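Local structure of protein secretion chaperonin CsaA (Picrophilus torridus, 5ZDI) at residues 10-22 against 32-44. The protein probably binds tRNA and may act as a chaperone in protein secretion. Residues are numbered along the deposited sequence; the frame is centred on the assembly and turned at random. Where two conformers were deposited one is given.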
ATOM      1  N   ILE A  10     -11.318  -4.773   2.391  1.00 20.76           N
ATOM      2  CA  ILE A  10     -10.622  -4.336   1.174  1.00 21.70           C
ATOM      3  C   ILE A  10      -9.621  -5.422   0.699  1.00 17.96           C
ATOM      4  O   ILE A  10      -8.813  -5.923   1.455  1.00 17.97           O
ATOM      5  CB  ILE A  10      -9.835  -2.998   1.348  1.00 22.05           C
ATOM      6  CG1 ILE A  10     -10.556  -1.969   2.238  1.00 23.73           C
ATOM      7  CG2 ILE A  10      -9.553  -2.396  -0.044  1.00 20.49           C
ATOM      8  CD1 ILE A  10     -11.886  -1.525   1.743  1.00 26.50           C
ATOM      9  N   ASP A  11      -9.743  -5.795  -0.551  1.00 17.73           N
ATOM     10  CA  ASP A  11      -8.898  -6.773  -1.163  1.00 18.13           C
ATOM     11  C   ASP A  11      -7.762  -6.077  -1.915  1.00 17.50           C
ATOM     12  O   ASP A  11      -7.991  -5.488  -2.994  1.00 17.52           O
ATOM     13  CB  ASP A  11      -9.688  -7.714  -2.058  1.00 18.19           C
ATOM     14  CG  ASP A  11      -8.877  -8.978  -2.421  1.00 20.01           C
ATOM     15  OD1 ASP A  11      -7.737  -9.146  -1.917  1.00 21.87           O
ATOM     16  OD2 ASP A  11      -9.418  -9.861  -3.135  1.00 18.57           O
ATOM     17  N   ILE A  12      -6.582  -6.096  -1.311  1.00 17.21           N
ATOM     18  CA  ILE A  12      -5.432  -5.355  -1.888  1.00 17.58           C
ATOM     19  C   ILE A  12      -4.419  -6.378  -2.364  1.00 16.74           C
ATOM     20  O   ILE A  12      -4.006  -7.285  -1.566  1.00 16.53           O
ATOM     21  CB  ILE A  12      -4.838  -4.362  -0.917  1.00 17.50           C
ATOM     22  CG1 ILE A  12      -5.942  -3.451  -0.366  1.00 19.74           C
ATOM     23  CG2 ILE A  12      -3.689  -3.605  -1.576  1.00 18.31           C
ATOM     24  CD1 ILE A  12      -5.476  -2.508   0.727  1.00 19.82           C
ATOM     25  N   ARG A  13      -4.077  -6.296  -3.658  1.00 16.64           N
ATOM     26  CA  ARG A  13      -3.101  -7.238  -4.269  1.00 16.71           C
ATOM     27  C   ARG A  13      -1.901  -6.603  -4.890  1.00 16.19           C
ATOM     28  O   ARG A  13      -1.978  -5.486  -5.441  1.00 15.30           O
ATOM     29  CB  ARG A  13      -3.798  -8.030  -5.327  1.00 17.40           C
ATOM     30  CG  ARG A  13      -5.003  -8.846  -4.867  1.00 17.97           C
ATOM     31  CD  ARG A  13      -4.671  -9.892  -3.785  1.00 16.76           C
ATOM     32  NE  ARG A  13      -5.958 -10.580  -3.516  1.00 17.54           N
ATOM     33  CZ  ARG A  13      -6.355 -11.710  -4.107  1.00 22.20           C
ATOM     34  NH1 ARG A  13      -5.471 -12.493  -4.739  1.00 22.28           N
ATOM     35  NH2 ARG A  13      -7.625 -12.133  -3.917  1.00 21.62           N
ATOM     36  N   VAL A  14      -0.855  -7.413  -5.029  1.00 14.62           N
ATOM     37  CA  VAL A  14       0.234  -7.097  -5.910  1.00 16.07           C
ATOM     38  C   VAL A  14      -0.200  -7.373  -7.336  1.00 16.55           C
ATOM     39  O   VAL A  14      -0.896  -8.375  -7.604  1.00 16.91           O
ATOM     40  CB  VAL A  14       1.428  -7.980  -5.587  1.00 16.23           C
ATOM     41  CG1 VAL A  14       2.570  -7.748  -6.540  1.00 17.02           C
ATOM     42  CG2 VAL A  14       1.868  -7.769  -4.126  1.00 19.17           C
ATOM     43  N   GLY A  15       0.130  -6.445  -8.199  1.00 16.03           N
ATOM     44  CA  GLY A  15      -0.117  -6.592  -9.633  1.00 14.73           C
ATOM     45  C   GLY A  15       1.163  -6.189 -10.396  1.00 16.26           C
ATOM     46  O   GLY A  15       1.983  -5.550  -9.811  1.00 15.73           O
ATOM     47  N   ILE A  16       1.249  -6.494 -11.680  1.00 16.00           N
ATOM     48  CA  ILE A  16       2.389  -6.051 -12.525  1.00 16.46           C
ATOM     49  C   ILE A  16       1.808  -5.403 -13.766  1.00 16.40           C
ATOM     50  O   ILE A  16       0.938  -5.980 -14.469  1.00 16.05           O
ATOM     51  CB  ILE A  16       3.345  -7.206 -12.863  1.00 18.17           C
ATOM     52  CG1 ILE A  16       4.522  -6.729 -13.731  1.00 18.69           C
ATOM     53  CG2 ILE A  16       2.618  -8.321 -13.586  1.00 17.62           C
ATOM     54  CD1 ILE A  16       5.716  -7.654 -13.721  1.00 21.68           C
ATOM     55  N   ILE A  17       2.273  -4.190 -14.063  1.00 15.00           N
ATOM     56  CA  ILE A  17       1.785  -3.500 -15.219  1.00 14.76           C
ATOM     57  C   ILE A  17       2.384  -4.144 -16.491  1.00 16.96           C
ATOM     58  O   ILE A  17       3.623  -4.255 -16.625  1.00 16.46           O
ATOM     59  CB  ILE A  17       2.144  -1.992 -15.150  1.00 13.93           C
ATOM     60  CG1 ILE A  17       1.436  -1.324 -13.948  1.00 13.87           C
ATOM     61  CG2 ILE A  17       1.811  -1.311 -16.426  1.00 13.62           C
ATOM     62  CD1 ILE A  17       1.929   0.060 -13.588  1.00 15.26           C
ATOM     63  N   LYS A  18       1.528  -4.449 -17.458  1.00 14.93           N
ATOM     64  CA  LYS A  18       1.958  -5.079 -18.709  1.00 16.91           C
ATOM     65  C   LYS A  18       1.812  -4.227 -19.952  1.00 18.31           C
ATOM     66  O   LYS A  18       2.551  -4.458 -20.900  1.00 18.48           O
ATOM     67  CB  LYS A  18       1.289  -6.427 -18.936  1.00 18.67           C
ATOM     68  CG  LYS A  18       1.454  -7.406 -17.789  1.00 18.30           C
ATOM     69  CD  LYS A  18       2.889  -7.789 -17.465  1.00 19.85           C
ATOM     70  CE  LYS A  18       3.589  -8.561 -18.581  1.00 23.11           C
ATOM     71  NZ  LYS A  18       4.809  -9.107 -18.064  1.00 21.63           N
ATOM     72  N   GLU A  19       0.898  -3.300 -19.978  1.00 17.70           N
ATOM     73  CA  GLU A  19       0.703  -2.392 -21.100  1.00 18.35           C
ATOM     74  C   GLU A  19       0.296  -1.022 -20.562  1.00 16.66           C
ATOM     75  O   GLU A  19      -0.383  -0.925 -19.501  1.00 16.92           O
ATOM     76  CB  GLU A  19      -0.407  -2.881 -22.021  1.00 23.51           C
ATOM     77  CG  GLU A  19      -0.101  -4.177 -22.683  1.00 31.64           C
ATOM     78  CD  GLU A  19      -0.956  -4.379 -23.943  1.00 34.62           C
ATOM     79  OE1 GLU A  19      -0.487  -5.142 -24.810  1.00 48.43           O
ATOM     80  OE2 GLU A  19      -2.044  -3.755 -24.031  1.00 38.26           O
ATOM     81  N   VAL A  20       0.699   0.033 -21.252  1.00 16.81           N
ATOM     82  CA  VAL A  20       0.375   1.400 -20.827  1.00 16.38           C
ATOM     83  C   VAL A  20       0.010   2.193 -22.068  1.00 18.71           C
ATOM     84  O   VAL A  20       0.761   2.098 -23.040  1.00 21.10           O
ATOM     85  CB  VAL A  20       1.551   2.140 -20.196  1.00 19.70           C
ATOM     86  CG1 VAL A  20       1.099   3.538 -19.671  1.00 18.45           C
ATOM     87  CG2 VAL A  20       2.147   1.366 -19.078  1.00 19.58           C
ATOM     88  N   SER A  21      -1.097   2.959 -22.023  1.00 18.99           N
ATOM     89  CA  SER A  21      -1.445   3.844 -23.142  0.50 18.67           C
ATOM     90  C   SER A  21      -1.969   5.170 -22.588  1.00 20.13           C
ATOM     91  O   SER A  21      -2.342   5.269 -21.463  1.00 17.65           O
ATOM     92  CB  SER A  21      -2.506   3.190 -24.073  0.50 18.51           C
ATOM     93  OG  SER A  21      -3.790   3.100 -23.466  0.50 16.85           O
ATOM     94  N   ASP A  22      -1.978   6.217 -23.423  1.00 18.17           N
ATOM     95  CA  ASP A  22      -2.572   7.472 -22.969  1.00 20.67           C
ATOM     96  C   ASP A  22      -4.080   7.377 -22.842  1.00 20.82           C
ATOM     97  O   ASP A  22      -4.732   6.793 -23.709  1.00 21.30           O
ATOM     98  CB  ASP A  22      -2.169   8.671 -23.856  1.00 19.88           C
ATOM     99  CG  ASP A  22      -0.699   8.916 -23.847  1.00 21.03           C
ATOM    100  OD1 ASP A  22      -0.136   9.064 -22.755  1.00 22.93           O
ATOM    101  OD2 ASP A  22      -0.075   9.054 -24.912  1.00 21.85           O
ATOM    102  N   LYS A  32      -4.122   4.727 -19.238  1.00 16.05           N
ATOM    103  CA  LYS A  32      -4.788   3.399 -19.207  1.00 19.06           C
ATOM    104  C   LYS A  32      -3.706   2.340 -18.976  1.00 17.21           C
ATOM    105  O   LYS A  32      -2.725   2.213 -19.716  1.00 19.07           O
ATOM    106  CB  LYS A  32      -5.561   3.117 -20.519  1.00 17.29           C
ATOM    107  CG  LYS A  32      -6.647   4.063 -20.857  1.00 22.54           C
ATOM    108  CD  LYS A  32      -7.027   3.681 -22.321  1.00 26.19           C
ATOM    109  CE  LYS A  32      -8.296   4.313 -22.656  1.00 32.88           C
ATOM    110  NZ  LYS A  32      -8.642   3.877 -24.036  1.00 35.66           N
ATOM    111  N   LEU A  33      -3.885   1.542 -17.935  1.00 16.68           N
ATOM    112  CA  LEU A  33      -2.998   0.479 -17.576  1.00 16.45           C
ATOM    113  C   LEU A  33      -3.693  -0.881 -17.672  1.00 16.29           C
ATOM    114  O   LEU A  33      -4.830  -1.014 -17.247  1.00 16.51           O
ATOM    115  CB  LEU A  33      -2.622   0.597 -16.071  1.00 15.30           C
ATOM    116  CG  LEU A  33      -2.086   1.904 -15.590  1.00 14.93           C
ATOM    117  CD1 LEU A  33      -1.711   1.797 -14.122  1.00 15.89           C
ATOM    118  CD2 LEU A  33      -0.850   2.250 -16.379  1.00 13.27           C
ATOM    119  N   LYS A  34      -2.997  -1.858 -18.252  1.00 16.55           N
ATOM    120  CA  LYS A  34      -3.413  -3.252 -18.270  1.00 16.97           C
ATOM    121  C   LYS A  34      -2.458  -3.998 -17.345  1.00 16.84           C
ATOM    122  O   LYS A  34      -1.257  -4.026 -17.553  1.00 14.55           O
ATOM    123  CB  LYS A  34      -3.442  -3.793 -19.684  1.00 16.95           C
ATOM    124  CG  LYS A  34      -3.770  -5.268 -19.673  1.00 19.08           C
ATOM    125  CD  LYS A  34      -3.954  -5.728 -21.110  1.00 21.54           C
ATOM    126  CE  LYS A  34      -4.139  -7.209 -21.153  1.00 24.05           C
ATOM    127  NZ  LYS A  34      -4.618  -7.443 -22.547  1.00 24.22           N
ATOM    128  N   ILE A  35      -3.024  -4.560 -16.263  1.00 14.86           N
ATOM    129  CA  ILE A  35      -2.247  -5.055 -15.112  1.00 14.00           C
ATOM    130  C   ILE A  35      -2.612  -6.535 -14.888  1.00 14.77           C
ATOM    131  O   ILE A  35      -3.825  -6.915 -14.921  1.00 15.55           O
ATOM    132  CB  ILE A  35      -2.643  -4.279 -13.850  1.00 13.90           C
ATOM    133  CG1 ILE A  35      -2.531  -2.794 -14.108  1.00 14.71           C
ATOM    134  CG2 ILE A  35      -1.835  -4.724 -12.657  1.00 13.77           C
ATOM    135  CD1 ILE A  35      -2.931  -1.904 -12.977  1.00 16.95           C
ATOM    136  N   TYR A  36      -1.588  -7.326 -14.649  1.00 14.35           N
ATOM    137  CA  TYR A  36      -1.754  -8.793 -14.410  1.00 15.09           C
ATOM    138  C   TYR A  36      -1.717  -9.026 -12.930  1.00 13.22           C
ATOM    139  O   TYR A  36      -0.841  -8.526 -12.267  1.00 16.17           O
ATOM    140  CB  TYR A  36      -0.624  -9.556 -15.069  1.00 15.38           C
ATOM    141  CG  TYR A  36      -0.732 -11.077 -14.875  1.00 16.01           C
ATOM    142  CD1 TYR A  36      -1.821 -11.791 -15.391  1.00 17.59           C
ATOM    143  CD2 TYR A  36       0.271 -11.793 -14.187  1.00 18.38           C
ATOM    144  CE1 TYR A  36      -1.894 -13.180 -15.244  1.00 14.86           C
ATOM    145  CE2 TYR A  36       0.150 -13.177 -13.968  1.00 17.55           C
ATOM    146  CZ  TYR A  36      -0.922 -13.843 -14.513  1.00 17.82           C
ATOM    147  OH  TYR A  36      -1.020 -15.216 -14.313  1.00 18.75           O
ATOM    148  N   PHE A  37      -2.705  -9.776 -12.409  1.00 14.24           N
ATOM    149  CA  PHE A  37      -2.894 -10.005 -10.974  1.00 15.14           C
ATOM    150  C   PHE A  37      -2.867 -11.522 -10.675  1.00 17.06           C
ATOM    151  O   PHE A  37      -3.398 -11.988  -9.682  1.00 15.79           O
ATOM    152  CB  PHE A  37      -4.249  -9.425 -10.596  1.00 16.64           C
ATOM    153  CG  PHE A  37      -4.221  -7.935 -10.432  1.00 17.43           C
ATOM    154  CD1 PHE A  37      -3.680  -7.350  -9.272  1.00 16.00           C
ATOM    155  CD2 PHE A  37      -4.794  -7.103 -11.381  1.00 17.08           C
ATOM    156  CE1 PHE A  37      -3.622  -5.976  -9.098  1.00 16.16           C
ATOM    157  CE2 PHE A  37      -4.778  -5.706 -11.208  1.00 16.23           C
ATOM    158  CZ  PHE A  37      -4.191  -5.149 -10.102  1.00 16.98           C
ATOM    159  N   GLY A  38      -2.269 -12.293 -11.566  1.00 19.00           N
ATOM    160  CA  GLY A  38      -2.031 -13.725 -11.274  1.00 19.66           C
ATOM    161  C   GLY A  38      -3.063 -14.587 -12.018  1.00 18.44           C
ATOM    162  O   GLY A  38      -4.056 -14.083 -12.610  1.00 18.81           O
ATOM    163  N   ASP A  39      -2.960 -15.888 -11.817  1.00 19.62           N
ATOM    164  CA  ASP A  39      -3.709 -16.902 -12.560  0.50 22.24           C
ATOM    165  C   ASP A  39      -5.200 -16.938 -12.303  1.00 22.36           C
ATOM    166  O   ASP A  39      -5.961 -17.576 -13.072  1.00 25.55           O
ATOM    167  CB  ASP A  39      -3.217 -18.334 -12.220  0.50 22.63           C
ATOM    168  CG  ASP A  39      -1.817 -18.625 -12.687  0.50 26.01           C
ATOM    169  OD1 ASP A  39      -1.448 -18.269 -13.837  0.50 28.84           O
ATOM    170  OD2 ASP A  39      -1.075 -19.244 -11.886  0.50 25.21           O
ATOM    171  N   ILE A  40      -5.639 -16.444 -11.150  1.00 20.52           N
ATOM    172  CA  ILE A  40      -7.046 -16.477 -10.797  1.00 22.89           C
ATOM    173  C   ILE A  40      -7.752 -15.166 -11.179  1.00 23.06           C
ATOM    174  O   ILE A  40      -8.775 -15.150 -11.878  1.00 23.24           O
ATOM    175  CB  ILE A  40      -7.224 -16.802  -9.300  1.00 26.66           C
ATOM    176  CG1 ILE A  40      -6.683 -18.217  -9.025  1.00 30.65           C
ATOM    177  CG2 ILE A  40      -8.675 -16.673  -8.887  1.00 25.90           C
ATOM    178  CD1 ILE A  40      -6.237 -18.430  -7.586  1.00 35.68           C
ATOM    179  N   ILE A  41      -7.186 -14.031 -10.780  1.00 20.17           N
ATOM    180  CA  ILE A  41      -7.824 -12.743 -11.140  1.00 19.25           C
ATOM    181  C   ILE A  41      -7.670 -12.386 -12.643  1.00 18.81           C
ATOM    182  O   ILE A  41      -8.547 -11.847 -13.302  1.00 21.92           O
ATOM    183  CB  ILE A  41      -7.279 -11.611 -10.246  1.00 21.00           C
ATOM    184  CG1 ILE A  41      -7.674 -11.959  -8.790  1.00 21.47           C
ATOM    185  CG2 ILE A  41      -7.867 -10.228 -10.651  1.00 20.90           C
ATOM    186  CD1 ILE A  41      -6.941 -11.130  -7.768  1.00 19.66           C
ATOM    187  N   GLY A  42      -6.530 -12.721 -13.151  1.00 18.10           N
ATOM    188  CA  GLY A  42      -6.106 -12.361 -14.497  1.00 18.69           C
ATOM    189  C   GLY A  42      -5.818 -10.887 -14.692  1.00 18.37           C
ATOM    190  O   GLY A  42      -5.252 -10.256 -13.782  1.00 18.71           O
ATOM    191  N   TYR A  43      -6.180 -10.361 -15.885  1.00 17.58           N
ATOM    192  CA  TYR A  43      -5.888  -8.966 -16.236  1.00 17.44           C
ATOM    193  C   TYR A  43      -7.007  -8.039 -15.855  1.00 17.15           C
ATOM    194  O   TYR A  43      -8.190  -8.358 -16.022  1.00 18.25           O
ATOM    195  CB  TYR A  43      -5.649  -8.854 -17.755  1.00 18.81           C
ATOM    196  CG  TYR A  43      -4.354  -9.473 -18.163  1.00 17.89           C
ATOM    197  CD1 TYR A  43      -3.167  -8.755 -18.121  1.00 18.56           C
ATOM    198  CD2 TYR A  43      -4.277 -10.804 -18.550  1.00 16.92           C
ATOM    199  CE1 TYR A  43      -1.944  -9.332 -18.483  1.00 17.67           C
ATOM    200  CE2 TYR A  43      -3.049 -11.375 -18.875  1.00 17.35           C
ATOM    201  CZ  TYR A  43      -1.907 -10.627 -18.888  1.00 17.95           C
ATOM    202  OH  TYR A  43      -0.726 -11.260 -19.251  1.00 20.58           O
ATOM    203  N   LYS A  44      -6.671  -6.836 -15.393  1.00 16.65           N
ATOM    204  CA  LYS A  44      -7.653  -5.816 -15.107  1.00 17.95           C
ATOM    205  C   LYS A  44      -7.053  -4.523 -15.647  1.00 17.13           C
ATOM    206  O   LYS A  44      -5.819  -4.319 -15.616  1.00 17.17           O
ATOM    207  CB  LYS A  44      -7.907  -5.680 -13.627  1.00 18.34           C
ATOM    208  CG  LYS A  44      -8.466  -6.886 -12.867  1.00 19.07           C
ATOM    209  CD  LYS A  44      -9.893  -7.147 -13.298  1.00 21.41           C
ATOM    210  CE  LYS A  44     -10.391  -8.503 -12.745  1.00 25.36           C
ATOM    211  NZ  LYS A  44     -11.697  -8.891 -13.435  1.00 28.43           N
TER
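The carbonyl O of Lys-34 is gripped by two consecutive amides of the facing strand, Lys-18 N at 2.8 Å and, weakly, Glu-19 N at 3.3 Å. This is a classic beta bulge in the antiparallel hairpin 12-22/32-36, within the OB-type tRNA-binding domain. The extra residue shifts the register by one, and Lys-34 N then returns a bond to Glu-19 O at 3.0 Å. Isoleucine, valine and leucine suit the face turned to the protein interior: Ile-17 meets Ile-35 and Leu-33, while the two methyls of Val-20 lie beside Leu-33 CD2. On the other face Ile-16 CG2 packs on Tyr-36 CB, and Glu-19 and Lys-34 lie side by side, their CB atoms 3.9 Å apart, the carboxylate and ammonium near but not in contact. Lys-18 CG meets the ring edge of Tyr-43, and bends at chi2 and chi3 carry the amine away to Asn-60. Glycine suits position 15 because Phe-37 CE1 comes to 3.6 Å of Gly-15 CA and Ile-35 CG2 lies close too, leaving little room for a side chain. Past the last bridge to strand 32-36, Arg-13 reaches the short helix 38-41. Its CG stands anti to the carbonyl carbon (chi1 -59°) and the chain folds at chi2, bringing the guanidinium side-on to Asp-11, with NE to OD1 at 2.8 Å and NH2 to OD2. Asp-11 also pairs with Lys-105, and Arg-13 NH1 bonds to Gly-103 O. With alanine at this position, Asp-11 would probably lose one of its two cationic partners and a gap would open beside Ile-41. That isoleucine gives the flat group an apolar cover, its CD1 sitting over one guanidinium face, toward the rim, 3.6 Å from Arg-13 NH1.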